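PDB 2J3X: C2 toxin component I from Clostridium botulinum, which is the enzymatic component of the binary C2 toxin and ADP-ribosylates actin in the target cell. Local coordinates for residues I156-P161 with K204-I209. The protein carries 2 engineered substitutions. Sequence-based numbering, arbitrary orientation.
Sequences INESVP and KGKDYI
The carbonyl oxygen of Pro-161 takes one hydrogen bond from strand 206-216, Ile-209 N donating to Pro-161 O at 2.9 Å with an N-H...O angle of 157°, and beside it a weaker CA-H...O contact from Tyr-208, Tyr-208 CA to Pro-161 O being 3.3 Å. Ahead of this junction the chain folds through a type I beta turn, Asn-157 to Val-160, closed by Val-160 N donating to Asn-157 O. An Asx turn braces it, with Asn-157 OD1 accepting from both the backbone N and the hydroxyl of Ser-159, the two donors coming from the same face of the amide plane.

The Tyr-208 side chain reaches across to this turn. Its CG stands anti to the carbonyl carbon (chi1 -59°), and the ring presents an edge to Val-160, whose O lies in the ring plane 3.4 Å from Tyr-208 CE2. Ile-156 meets the ring obliquely through its CG2 branch, 3.7 Å from Tyr-208 CE2, while Tyr-208 OH comes to 3.2 Å from Glu-158 CA, a close contact with the turn backbone. Arg-116 makes a cation-pi contact with Tyr-208 and hydrogen-bonds Glu-158 O and Asp-207 O, tying turn and strand together a second time.

Farther out toward solvent, in one of two modelled conformers, Glu-158 OE1 comes to 2.8 Å from Lys-206 NZ as a salt bridge, so this link is probably only part-time. In that conformer the ammonium meets the oxygen from above the carboxylate plane, and Lys-206 CE packs beside Glu-158 CD.

Ile-209 also pairs through its backbone with Ile-163, so the Pro-161 bond belongs to the start of the parallel pairing of strands 162-168 and 206-216, with the beta turn leading into the first, in the mixed sheet of an ADP-ribosyltransferase-type domain.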
ATOM      1  N   ILE A 156      16.020   9.719  15.025  1.00 17.65           N
ATOM      2  CA  ILE A 156      16.748   9.498  13.774  1.00 16.70           C
ATOM      3  C   ILE A 156      17.756   8.364  13.936  1.00 18.72           C
ATOM      4  O   ILE A 156      18.606   8.431  14.827  1.00 18.13           O
ATOM      5  CB  ILE A 156      17.432  10.782  13.321  1.00 17.17           C
ATOM      6  CG1 ILE A 156      16.389  11.865  13.058  1.00 16.31           C
ATOM      7  CG2 ILE A 156      18.333  10.523  12.070  1.00 16.24           C
ATOM      8  CD1 ILE A 156      17.015  13.250  12.917  1.00 17.53           C
ATOM      9  N   ASN A 157      17.624   7.310  13.121  1.00 18.99           N
ATOM     10  CA  ASN A 157      18.619   6.242  13.035  1.00 18.69           C
ATOM     11  C   ASN A 157      19.740   6.730  12.122  1.00 18.81           C
ATOM     12  O   ASN A 157      19.520   6.916  10.926  1.00 16.75           O
ATOM     13  CB  ASN A 157      17.945   5.015  12.417  1.00 20.89           C
ATOM     14  CG  ASN A 157      18.870   3.802  12.344  1.00 22.14           C
ATOM     15  OD1 ASN A 157      20.105   3.930  12.341  1.00 22.68           O
ATOM     16  ND2 ASN A 157      18.263   2.609  12.301  1.00 24.41           N
ATOM     17  N   GLU A 158      20.943   6.947  12.673  1.00 18.43           N
ATOM     18  CA  GLU A 158      22.048   7.539  11.913  0.50 19.87           C
ATOM     19  C   GLU A 158      22.431   6.669  10.713  1.00 19.34           C
ATOM     20  O   GLU A 158      22.983   7.165   9.721  1.00 19.09           O
ATOM     21  CB  GLU A 158      23.283   7.761  12.802  0.50 19.85           C
ATOM     22  CG  GLU A 158      24.029   6.485  13.244  0.50 21.81           C
ATOM     23  CD  GLU A 158      25.256   6.771  14.116  0.50 23.32           C
ATOM     24  OE1 GLU A 158      25.397   7.911  14.594  0.50 26.52           O
ATOM     25  OE2 GLU A 158      26.080   5.848  14.340  0.50 30.40           O
ATOM     26  N   SER A 159      22.110   5.379  10.796  1.00 17.98           N
ATOM     27  CA  SER A 159      22.475   4.488   9.698  1.00 20.05           C
ATOM     28  C   SER A 159      21.529   4.598   8.486  1.00 19.95           C
ATOM     29  O   SER A 159      21.830   4.013   7.434  1.00 21.32           O
ATOM     30  CB  SER A 159      22.560   3.035  10.177  1.00 20.91           C
ATOM     31  OG  SER A 159      21.233   2.491  10.342  1.00 25.13           O
ATOM     32  N   VAL A 160      20.384   5.287   8.645  1.00 17.50           N
ATOM     33  CA  VAL A 160      19.347   5.380   7.594  1.00 15.95           C
ATOM     34  C   VAL A 160      19.525   6.784   6.997  1.00 14.93           C
ATOM     35  O   VAL A 160      19.417   7.761   7.725  1.00 15.08           O
ATOM     36  CB  VAL A 160      17.944   5.198   8.187  1.00 16.97           C
ATOM     37  CG1 VAL A 160      16.846   5.447   7.110  1.00 16.12           C
ATOM     38  CG2 VAL A 160      17.780   3.746   8.808  1.00 17.94           C
ATOM     39  N   PRO A 161      19.914   6.883   5.709  1.00 12.91           N
ATOM     40  CA  PRO A 161      20.367   8.144   5.128  1.00 12.46           C
ATOM     41  C   PRO A 161      19.256   9.091   4.654  1.00 11.32           C
ATOM     42  O   PRO A 161      19.561  10.097   4.055  1.00 13.59           O
ATOM     43  CB  PRO A 161      21.229   7.687   3.954  1.00 12.70           C
ATOM     44  CG  PRO A 161      20.529   6.418   3.499  1.00 13.60           C
ATOM     45  CD  PRO A 161      20.167   5.730   4.777  1.00 14.21           C
ATOM     46  N   LYS A 204      24.357  16.547  13.572  1.00 27.63           N
ATOM     47  CA  LYS A 204      25.421  15.947  14.419  1.00 28.07           C
ATOM     48  C   LYS A 204      26.523  15.311  13.546  1.00 26.80           C
ATOM     49  O   LYS A 204      26.969  14.175  13.797  1.00 25.10           O
ATOM     50  CB  LYS A 204      24.870  14.908  15.425  1.00 28.29           C
ATOM     51  CG  LYS A 204      23.933  15.445  16.552  1.00 31.99           C
ATOM     52  CD  LYS A 204      23.657  14.338  17.610  1.00 32.18           C
ATOM     53  CE  LYS A 204      24.738  14.284  18.741  1.00 40.89           C
ATOM     54  NZ  LYS A 204      24.551  13.127  19.741  1.00 40.99           N
ATOM     55  N   GLY A 205      26.946  16.054  12.522  1.00 25.49           N
ATOM     56  CA  GLY A 205      28.095  15.666  11.719  1.00 26.61           C
ATOM     57  C   GLY A 205      27.811  14.538  10.733  1.00 26.34           C
ATOM     58  O   GLY A 205      28.742  14.025  10.083  1.00 27.13           O
ATOM     59  N   LYS A 206      26.532  14.139  10.603  1.00 25.09           N
ATOM     60  CA  LYS A 206      26.179  13.116   9.596  1.00 24.35           C
ATOM     61  C   LYS A 206      25.274  13.700   8.504  1.00 22.07           C
ATOM     62  O   LYS A 206      24.475  14.562   8.805  1.00 22.04           O
ATOM     63  CB  LYS A 206      25.525  11.919  10.300  1.00 24.81           C
ATOM     64  CG  LYS A 206      26.467  11.281  11.358  1.00 29.44           C
ATOM     65  CD  LYS A 206      26.277   9.766  11.403  1.00 36.01           C
ATOM     66  CE  LYS A 206      27.428   9.076  12.120  1.00 40.85           C
ATOM     67  NZ  LYS A 206      27.478   9.518  13.562  1.00 42.64           N
ATOM     68  N   ASP A 207      25.377  13.224   7.249  1.00 19.97           N
ATOM     69  CA  ASP A 207      24.532  13.718   6.142  1.00 18.37           C
ATOM     70  C   ASP A 207      23.325  12.853   5.786  1.00 17.10           C
ATOM     71  O   ASP A 207      23.402  11.600   5.830  1.00 16.53           O
ATOM     72  CB  ASP A 207      25.338  13.910   4.887  1.00 19.48           C
ATOM     73  CG  ASP A 207      26.350  15.046   5.052  1.00 23.92           C
ATOM     74  OD1 ASP A 207      26.735  15.341   6.197  1.00 29.21           O
ATOM     75  OD2 ASP A 207      26.735  15.636   4.060  1.00 32.13           O
ATOM     76  N   TYR A 208      22.232  13.547   5.440  1.00 14.99           N
ATOM     77  CA  TYR A 208      20.933  12.895   5.199  1.00 13.98           C
ATOM     78  C   TYR A 208      20.229  13.618   4.091  1.00 13.49           C
ATOM     79  O   TYR A 208      20.393  14.837   3.890  1.00 14.70           O
ATOM     80  CB  TYR A 208      20.015  12.998   6.442  1.00 13.92           C
ATOM     81  CG  TYR A 208      20.572  12.396   7.675  1.00 14.71           C
ATOM     82  CD1 TYR A 208      21.399  13.134   8.536  1.00 14.65           C
ATOM     83  CD2 TYR A 208      20.225  11.071   8.045  1.00 11.62           C
ATOM     84  CE1 TYR A 208      21.899  12.537   9.736  1.00 15.56           C
ATOM     85  CE2 TYR A 208      20.709  10.496   9.239  1.00 15.21           C
ATOM     86  CZ  TYR A 208      21.545  11.217  10.056  1.00 16.17           C
ATOM     87  OH  TYR A 208      22.034  10.674  11.250  1.00 16.02           O
ATOM     88  N   ILE A 209      19.403  12.894   3.352  1.00 12.47           N
ATOM     89  CA  ILE A 209      18.398  13.595   2.561  1.00 11.64           C
ATOM     90  C   ILE A 209      17.178  13.806   3.489  1.00 12.60           C
ATOM     91  O   ILE A 209      16.582  12.840   3.993  1.00 11.48           O
ATOM     92  CB  ILE A 209      17.990  12.808   1.307  1.00 12.57           C
ATOM     93  CG1 ILE A 209      19.180  12.782   0.309  1.00 12.91           C
ATOM     94  CG2 ILE A 209      16.766  13.508   0.595  1.00 10.00           C
ATOM     95  CD1 ILE A 209      18.904  11.944  -0.976  1.00 14.31           C
TER